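Local coordinates for methanol--corrinoid protein co-methyltransferase (PDB 2I2X) that transfers the methyl group of methanol to the cob(I)amide carried by its partner corrinoid protein MtaC, a zinc-dependent step of methanogenesis, at residues Ala28-Leu32 with Ile118-Leu122; Ala239-Ile245 with Phe417-Leu422; Glu272-Val276 with Met369-Ala375. All coordinates share one frame; numbering follows the deposited sequence.

Contact 1: Ala28-Leu32 with Ile118-Leu122; sequences AGLDL and IKCAL
Leu30 and Cys120 face each other as an antiparallel hydrogen-bonded pair, a single bridge between the tip of a β-hairpin and the start of a barrel strand. Leu30 N donates to Cys120 O at 2.9 Å. The return bond, Cys120 N to Leu30 O, is weak at 3.4 Å. Leu30 is the centre of an inverse gamma turn. Gly29 before it has a positive phi of 58°, and a CB there would run into Cys120 O and Ala121 CB.

The charged contact is looser. Lys119 NZ forms a weak salt bridge with Asp31 OD2 at 3.5 Å. The lysine chain bends at its last two torsions and passes beside Asp31 O to get there.

The apolar part centres on Leu32. Its CG is trans to the backbone N (chi1 -164°), and its methyls divide: CD2 meets Ala121 CB at 3.6 Å and CD1 meets Lys119 CB at 3.7 Å. Leu30 CD1 touches Cys120 SG at 3.8 Å.

Around the contact, Leu30 and Asp31 also pack on His113 of helix 95-116. Leu32 continues onto Ala80 and Ile82 of strand 80-86. Strand 119-126 pairs in parallel with strands 80-86 and 160-163 of the TIM barrel.

Contact 2: Ala239-Ile245 with Phe417-Leu422; sequences AHTIAVI and FETKAL
Thr241 and Glu418 join two helices of the helical part of this TIM-barrel protein. The first turn of helix 240-259 packs on helix 416-430; the axes of 240-245 and 417-422 come within 8.6 Å, with 43° between their directions. Ala239 is the N-cap residue of the first helix.

The tight part centres on Thr241. Its OG1 donates to Glu418 O at 2.7 Å, in the carbonyl plane and on a lone pair. The same oxygen accepts the helical bond from Leu422 N, so two donors grip it. With chi1 at 44°, OG1 sits between the backbone N and the carbonyl carbon, while CG2 lies against Glu418 CB at 3.9 Å. Thr241 CB also meets Leu422 CB. A valine here would lack the hydroxyl, and Glu418 O would probably lose its link to the other helix.

Away from Thr241 the packing is looser. Ala239 CB lies 4.0 Å from Ala421 CB and at the edge of the Phe417 ring. Ile245 CD1 and Leu422 CD1 are 4.3 Å apart. Thr419 and Lys420 are exposed and turn away from helix 240-259. Phe417 is partly exposed, but its ring stacks on Phe94 of another chain.

The polar border runs past His240, whose ring is held by Asp364 and Gly230. Glu418 OE1 accepts from Ser415 N, and OE2 forms a salt bridge with Arg15 of another chain. One water accepts from His240 N at 2.8 Å and donates to Glu418 OE2 at 2.8 Å.

Contact 3: Glu272-Val276 with Met369-Ala375; sequences ENIIV and MLAYDNA
Ala375 N donates to Ala371 O at 2.8 Å, a helical bond at the start of helix 372-383, and the CB of the same Ala375 touches Ile274 across the contact. Ala371 is the N-cap residue of this helix. Where the chain turns into it, the Gln305 side chain meets two backbone groups: NE2 donates to Leu370 O, and OE1 accepts from Tyr372 N. Ile274 CG2 lies 3.6 Å from Leu370 O.

No hydrogen bond joins the two segments directly. Two neighbouring isoleucines of helix 273-280 carry the contact. Ile274 has CG1 opposite the backbone N (chi1 178°). That places CG1 against Ala375 CB at 3.6 Å. Its CG2 branch meets Leu370 CD1 at 3.8 Å, and its CD1 reaches Tyr372 CB at 4.0 Å. The tyrosine ring leads away from this contact, and its OH bonds to Asp354.

Ile275 CG1 also meets Ala375 CB, at 3.8 Å, so both isoleucines touch this methyl. Ile275 CD1 touches Met369 SD at 3.9 Å. The two side chains cross at about a right angle, and the bend at chi2 (-88°) brings the sulfur there. Beyond the contact, Ile275 packs on helix 240-259, and Met369 on helices 240-259 and 389-409.

All six residues that touch are buried. Between the two segments the side-chain contacts are wholly apolar, so the contact probably rests on close fit, with the polar backbone of Leu370 and Tyr372 met by Gln305.

In the fold
Contacts 2 and 3 are neighbours, with centres 18 Å apart. They touch where Val244 CG2 meets Met369 CB at 3.4 Å. Helices 240-259 and 273-280 follow each other in the chain, and each packs against a segment from later in the chain. Contact 1 stands apart: its centre is 42 Å from that of contact 2, across the chain's centre, and 28 Å from that of contact 3. In contact 3 the Leu370 side chain is about 11 Å from that of the zinc ligand Cys269 and about 14 Å from a bound zinc ion. The His240 side chain in contact 2 is about 12 Å from a bound corrinoid.

Contact 1: Ala28-Leu32 with Ile118-Leu122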
loop_
_atom_site.group_PDB
_atom_site.type_symbol
_atom_site.label_atom_id
_atom_site.label_comp_id
_atom_site.label_asym_id
_atom_site.label_seq_id
_atom_site.Cartn_x
_atom_site.Cartn_y
_atom_site.Cartn_z
ATOM N N ALA A 28 -22.010 14.170 -12.064
ATOM C CA ALA A 28 -20.986 13.969 -13.119
ATOM C C ALA A 28 -20.775 12.499 -13.501
ATOM O O ALA A 28 -21.123 11.601 -12.761
ATOM C CB ALA A 28 -19.651 14.585 -12.710
ATOM N N GLY A 29 -20.184 12.277 -14.663
ATOM C CA GLY A 29 -19.831 10.955 -15.134
ATOM C C GLY A 29 -21.002 10.012 -15.235
ATOM O O GLY A 29 -22.112 10.406 -15.610
ATOM N N LEU A 30 -20.751 8.762 -14.869
ATOM C CA LEU A 30 -21.730 7.717 -15.040
ATOM C C LEU A 30 -22.529 7.550 -13.772
ATOM O O LEU A 30 -22.183 6.736 -12.903
ATOM C CB LEU A 30 -21.043 6.433 -15.466
ATOM C CG LEU A 30 -20.275 6.552 -16.798
ATOM C CD1 LEU A 30 -19.339 5.379 -17.020
ATOM C CD2 LEU A 30 -21.252 6.698 -17.983
ATOM N N ASP A 31 -23.578 8.362 -13.643
ATOM C CA ASP A 31 -24.521 8.225 -12.537
ATOM C C ASP A 31 -23.881 8.510 -11.148
ATOM O O ASP A 31 -24.386 8.085 -10.112
ATOM C CB ASP A 31 -25.165 6.832 -12.612
ATOM C CG ASP A 31 -26.372 6.704 -11.740
ATOM O OD1 ASP A 31 -27.172 7.670 -11.703
ATOM O OD2 ASP A 31 -26.531 5.630 -11.091
ATOM N N LEU A 32 -22.779 9.255 -11.142
ATOM C CA LEU A 32 -22.081 9.610 -9.896
ATOM C C LEU A 32 -22.531 10.961 -9.302
ATOM O O LEU A 32 -22.854 11.918 -10.035
ATOM C CB LEU A 32 -20.560 9.637 -10.094
ATOM C CG LEU A 32 -19.765 9.602 -8.775
ATOM C CD1 LEU A 32 -19.877 8.234 -8.087
ATOM C CD2 LEU A 32 -18.291 10.021 -8.932
ATOM N N ILE A 118 -22.079 -0.044 -11.412
ATOM C CA ILE A 118 -21.191 0.694 -10.545
ATOM C C ILE A 118 -21.078 2.149 -11.050
ATOM O O ILE A 118 -20.911 2.382 -12.242
ATOM C CB ILE A 118 -19.778 0.029 -10.493
ATOM C CG1 ILE A 118 -18.833 0.819 -9.583
ATOM C CG2 ILE A 118 -19.181 -0.164 -11.909
ATOM C CD1 ILE A 118 -17.525 0.115 -9.313
ATOM N N LYS A 119 -21.212 3.111 -10.137
ATOM C CA LYS A 119 -21.093 4.522 -10.452
ATOM C C LYS A 119 -19.625 4.902 -10.497
ATOM O O LYS A 119 -18.842 4.514 -9.624
ATOM C CB LYS A 119 -21.782 5.337 -9.368
ATOM C CG LYS A 119 -23.222 4.933 -9.081
ATOM C CD LYS A 119 -23.515 5.246 -7.625
ATOM C CE LYS A 119 -24.856 5.855 -7.429
ATOM N NZ LYS A 119 -25.957 4.944 -7.733
ATOM N N CYS A 120 -19.236 5.648 -11.509
ATOM C CA CYS A 120 -17.859 6.125 -11.591
ATOM C C CYS A 120 -17.713 7.409 -12.411
ATOM O O CYS A 120 -18.614 7.782 -13.173
ATOM C CB CYS A 120 -17.001 5.038 -12.197
ATOM S SG CYS A 120 -17.733 4.429 -13.687
ATOM N N ALA A 121 -16.586 8.094 -12.244
ATOM C CA ALA A 121 -16.309 9.333 -12.975
ATOM C C ALA A 121 -14.823 9.379 -13.206
ATOM O O ALA A 121 -14.058 8.766 -12.472
ATOM C CB ALA A 121 -16.797 10.588 -12.193
ATOM N N LEU A 122 -14.416 10.052 -14.264
ATOM C CA LEU A 122 -13.023 10.126 -14.603
ATOM C C LEU A 122 -12.478 11.563 -14.458
ATOM O O LEU A 122 -13.010 12.507 -15.007
ATOM C CB LEU A 122 -12.815 9.575 -16.015
ATOM C CG LEU A 122 -11.396 9.699 -16.579
ATOM C CD1 LEU A 122 -10.418 8.878 -15.754
ATOM C CD2 LEU A 122 -11.343 9.335 -18.054
#

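Contact 2: Ala239-Ile245 with Phe417-Leu422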
loop_
_atom_site.group_PDB
_atom_site.type_symbol
_atom_site.label_atom_id
_atom_site.label_comp_id
_atom_site.label_asym_id
_atom_site.label_seq_id
_atom_site.Cartn_x
_atom_site.Cartn_y
_atom_site.Cartn_z
ATOM N N ALA A 239 10.639 24.652 10.021
ATOM C CA ALA A 239 9.851 24.583 11.237
ATOM C C ALA A 239 8.414 24.340 10.834
ATOM O O ALA A 239 7.903 24.960 9.885
ATOM C CB ALA A 239 9.949 25.897 12.034
ATOM N N HIS A 240 7.756 23.465 11.578
ATOM C CA HIS A 240 6.407 23.108 11.266
ATOM C C HIS A 240 5.471 24.286 11.445
ATOM O O HIS A 240 4.464 24.411 10.715
ATOM C CB HIS A 240 6.018 21.858 12.045
ATOM C CG HIS A 240 6.688 20.612 11.531
ATOM N ND1 HIS A 240 6.232 19.339 11.818
ATOM C CD2 HIS A 240 7.771 20.449 10.733
ATOM C CE1 HIS A 240 7.012 18.449 11.224
ATOM N NE2 HIS A 240 7.957 19.096 10.568
ATOM N N THR A 241 5.834 25.191 12.351
ATOM C CA THR A 241 5.068 26.406 12.548
ATOM C C THR A 241 5.146 27.353 11.344
ATOM O O THR A 241 4.319 28.239 11.247
ATOM C CB THR A 241 5.457 27.151 13.819
ATOM O OG1 THR A 241 6.880 27.192 13.939
ATOM C CG2 THR A 241 4.873 26.472 15.054
ATOM N N ILE A 242 6.102 27.160 10.424
ATOM C CA ILE A 242 6.134 27.943 9.181
ATOM C C ILE A 242 5.389 27.219 8.038
ATOM O O ILE A 242 4.774 27.853 7.152
ATOM C CB ILE A 242 7.599 28.352 8.765
ATOM C CG1 ILE A 242 8.193 29.357 9.769
ATOM C CG2 ILE A 242 7.619 28.983 7.382
ATOM C CD1 ILE A 242 9.717 29.445 9.718
ATOM N N ALA A 243 5.432 25.890 8.066
ATOM C CA ALA A 243 4.663 25.090 7.129
ATOM C C ALA A 243 3.145 25.369 7.242
ATOM O O ALA A 243 2.447 25.522 6.240
ATOM C CB ALA A 243 4.963 23.597 7.353
ATOM N N VAL A 244 2.641 25.426 8.464
ATOM C CA VAL A 244 1.227 25.671 8.656
ATOM C C VAL A 244 0.830 27.084 8.180
ATOM O O VAL A 244 -0.252 27.263 7.605
ATOM C CB VAL A 244 0.761 25.370 10.121
ATOM C CG1 VAL A 244 1.393 26.320 11.141
ATOM C CG2 VAL A 244 -0.724 25.414 10.216
ATOM N N ILE A 245 1.713 28.077 8.386
ATOM C CA ILE A 245 1.449 29.416 7.870
ATOM C C ILE A 245 1.303 29.355 6.353
ATOM O O ILE A 245 0.298 29.835 5.801
ATOM C CB ILE A 245 2.514 30.415 8.295
ATOM C CG1 ILE A 245 2.466 30.620 9.813
ATOM C CG2 ILE A 245 2.291 31.771 7.608
ATOM C CD1 ILE A 245 3.652 31.365 10.342
ATOM N N PHE A 417 11.904 25.768 19.584
ATOM C CA PHE A 417 12.285 26.186 18.246
ATOM C C PHE A 417 11.062 26.518 17.406
ATOM O O PHE A 417 11.056 27.519 16.690
ATOM C CB PHE A 417 13.156 25.137 17.550
ATOM C CG PHE A 417 13.854 25.659 16.324
ATOM C CD1 PHE A 417 13.245 25.588 15.076
ATOM C CD2 PHE A 417 15.114 26.265 16.427
ATOM C CE1 PHE A 417 13.886 26.090 13.938
ATOM C CE2 PHE A 417 15.749 26.775 15.319
ATOM C CZ PHE A 417 15.134 26.691 14.067
ATOM N N GLU A 418 10.031 25.682 17.514
ATOM C CA GLU A 418 8.781 25.906 16.801
ATOM C C GLU A 418 8.113 27.178 17.264
ATOM O O GLU A 418 7.497 27.872 16.465
ATOM C CB GLU A 418 7.823 24.729 16.989
ATOM C CG GLU A 418 8.127 23.620 16.043
ATOM C CD GLU A 418 7.536 22.276 16.415
ATOM O OE1 GLU A 418 7.194 22.042 17.600
ATOM O OE2 GLU A 418 7.426 21.443 15.493
ATOM N N THR A 419 8.225 27.448 18.561
ATOM C CA THR A 419 7.530 28.544 19.222
ATOM C C THR A 419 8.109 29.907 18.801
ATOM O O THR A 419 7.358 30.836 18.454
ATOM C CB THR A 419 7.580 28.359 20.756
ATOM O OG1 THR A 419 6.897 27.129 21.091
ATOM C CG2 THR A 419 6.934 29.534 21.506
ATOM N N LYS A 420 9.438 29.981 18.805
ATOM C CA LYS A 420 10.159 31.154 18.423
ATOM C C LYS A 420 9.889 31.501 16.956
ATOM O O LYS A 420 9.678 32.687 16.622
ATOM C CB LYS A 420 11.654 30.930 18.680
ATOM C CG LYS A 420 12.542 32.111 18.415
ATOM C CD LYS A 420 12.530 33.073 19.617
ATOM C CE LYS A 420 13.481 34.237 19.404
ATOM N NZ LYS A 420 13.256 34.803 18.044
ATOM N N ALA A 421 9.896 30.481 16.093
ATOM C CA ALA A 421 9.694 30.671 14.670
ATOM C C ALA A 421 8.260 31.156 14.352
ATOM O O ALA A 421 8.075 32.108 13.552
ATOM C CB ALA A 421 10.084 29.428 13.877
ATOM N N LEU A 422 7.257 30.559 14.996
ATOM C CA LEU A 422 5.895 31.127 14.960
ATOM C C LEU A 422 5.898 32.609 15.354
ATOM O O LEU A 422 5.371 33.423 14.624
ATOM C CB LEU A 422 4.922 30.362 15.875
ATOM C CG LEU A 422 3.452 30.793 15.797
ATOM C CD1 LEU A 422 2.772 30.467 14.440
ATOM C CD2 LEU A 422 2.669 30.129 16.878
HETATM O O HOH W 1 9.227 22.025 13.417
#

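Contact 3: Glu272-Val276 with Met369-Ala375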
loop_
_atom_site.group_PDB
_atom_site.type_symbol
_atom_site.label_atom_id
_atom_site.label_comp_id
_atom_site.label_asym_id
_atom_site.label_seq_id
_atom_site.Cartn_x
_atom_site.Cartn_y
_atom_site.Cartn_z
ATOM N N GLU A 272 -5.560 22.303 2.154
ATOM C CA GLU A 272 -6.270 23.508 2.516
ATOM C C GLU A 272 -7.750 23.461 2.096
ATOM O O GLU A 272 -8.522 24.370 2.438
ATOM C CB GLU A 272 -5.581 24.742 1.907
ATOM C CG GLU A 272 -5.664 24.900 0.347
ATOM C CD GLU A 272 -4.663 24.033 -0.412
ATOM O OE1 GLU A 272 -4.492 24.285 -1.640
ATOM O OE2 GLU A 272 -4.065 23.096 0.202
ATOM N N ASN A 273 -8.142 22.416 1.345
ATOM C CA ASN A 273 -9.540 22.254 0.904
ATOM C C ASN A 273 -10.539 22.290 2.055
ATOM O O ASN A 273 -11.721 22.651 1.858
ATOM C CB ASN A 273 -9.747 20.980 0.086
ATOM C CG ASN A 273 -9.115 21.050 -1.293
ATOM O OD1 ASN A 273 -8.720 22.124 -1.769
ATOM N ND2 ASN A 273 -8.978 19.885 -1.936
ATOM N N ILE A 274 -10.089 21.930 3.255
ATOM C CA ILE A 274 -11.016 21.991 4.386
ATOM C C ILE A 274 -11.465 23.468 4.622
ATOM O O ILE A 274 -12.664 23.766 4.814
ATOM C CB ILE A 274 -10.460 21.296 5.661
ATOM C CG1 ILE A 274 -11.437 21.415 6.833
ATOM C CG2 ILE A 274 -9.075 21.874 6.059
ATOM C CD1 ILE A 274 -12.733 20.712 6.671
ATOM N N ILE A 275 -10.502 24.386 4.602
ATOM C CA ILE A 275 -10.848 25.802 4.671
ATOM C C ILE A 275 -11.755 26.180 3.497
ATOM O O ILE A 275 -12.737 26.848 3.695
ATOM C CB ILE A 275 -9.596 26.675 4.712
ATOM C CG1 ILE A 275 -8.774 26.342 5.951
ATOM C CG2 ILE A 275 -9.972 28.132 4.754
ATOM C CD1 ILE A 275 -7.322 26.686 5.827
ATOM N N VAL A 276 -11.443 25.710 2.295
ATOM C CA VAL A 276 -12.179 26.085 1.087
ATOM C C VAL A 276 -13.631 25.621 1.110
ATOM O O VAL A 276 -14.542 26.353 0.676
ATOM C CB VAL A 276 -11.438 25.583 -0.197
ATOM C CG1 VAL A 276 -12.268 25.813 -1.443
ATOM C CG2 VAL A 276 -10.078 26.279 -0.351
ATOM N N MET A 369 -4.304 23.383 12.960
ATOM C CA MET A 369 -4.978 24.419 12.182
ATOM C C MET A 369 -6.003 23.825 11.224
ATOM O O MET A 369 -7.024 24.435 10.934
ATOM C CB MET A 369 -3.947 25.241 11.402
ATOM C CG MET A 369 -4.507 26.486 10.670
ATOM S SD MET A 369 -5.114 26.155 8.979
ATOM C CE MET A 369 -3.594 26.239 8.061
ATOM N N LEU A 370 -5.742 22.628 10.732
ATOM C CA LEU A 370 -6.584 22.062 9.700
ATOM C C LEU A 370 -7.821 21.395 10.277
ATOM O O LEU A 370 -8.734 21.032 9.530
ATOM C CB LEU A 370 -5.771 21.072 8.870
ATOM C CG LEU A 370 -5.387 21.449 7.434
ATOM C CD1 LEU A 370 -5.538 22.885 7.155
ATOM C CD2 LEU A 370 -4.036 20.962 7.094
ATOM N N ALA A 371 -7.853 21.239 11.604
ATOM C CA ALA A 371 -9.046 20.736 12.313
ATOM C C ALA A 371 -10.288 21.596 11.978
ATOM O O ALA A 371 -10.223 22.811 12.007
ATOM C CB ALA A 371 -8.795 20.698 13.798
ATOM N N TYR A 372 -11.395 20.955 11.620
ATOM C CA TYR A 372 -12.490 21.636 10.943
ATOM C C TYR A 372 -12.993 22.867 11.706
ATOM O O TYR A 372 -13.411 23.835 11.072
ATOM C CB TYR A 372 -13.639 20.668 10.586
ATOM C CG TYR A 372 -14.448 20.231 11.791
ATOM C CD1 TYR A 372 -14.053 19.127 12.554
ATOM C CD2 TYR A 372 -15.592 20.961 12.203
ATOM C CE1 TYR A 372 -14.786 18.747 13.688
ATOM C CE2 TYR A 372 -16.321 20.595 13.339
ATOM C CZ TYR A 372 -15.920 19.486 14.080
ATOM O OH TYR A 372 -16.634 19.116 15.216
ATOM N N ASP A 373 -12.963 22.863 13.033
ATOM C CA ASP A 373 -13.339 24.096 13.748
ATOM C C ASP A 373 -12.360 25.247 13.501
ATOM O O ASP A 373 -12.791 26.391 13.311
ATOM C CB ASP A 373 -13.554 23.891 15.247
ATOM C CG ASP A 373 -12.338 23.344 15.922
ATOM O OD1 ASP A 373 -11.626 22.572 15.236
ATOM O OD2 ASP A 373 -12.075 23.667 17.117
ATOM N N ASN A 374 -11.064 24.950 13.532
ATOM C CA ASN A 374 -10.027 25.931 13.234
ATOM C C ASN A 374 -9.994 26.314 11.748
ATOM O O ASN A 374 -9.791 27.489 11.395
ATOM C CB ASN A 374 -8.664 25.435 13.712
ATOM C CG ASN A 374 -8.603 25.330 15.221
ATOM O OD1 ASN A 374 -9.152 26.192 15.908
ATOM N ND2 ASN A 374 -7.949 24.265 15.759
ATOM N N ALA A 375 -10.182 25.329 10.883
ATOM C CA ALA A 375 -10.257 25.611 9.464
ATOM C C ALA A 375 -11.383 26.637 9.182
ATOM O O ALA A 375 -11.199 27.576 8.385
ATOM C CB ALA A 375 -10.463 24.329 8.686
#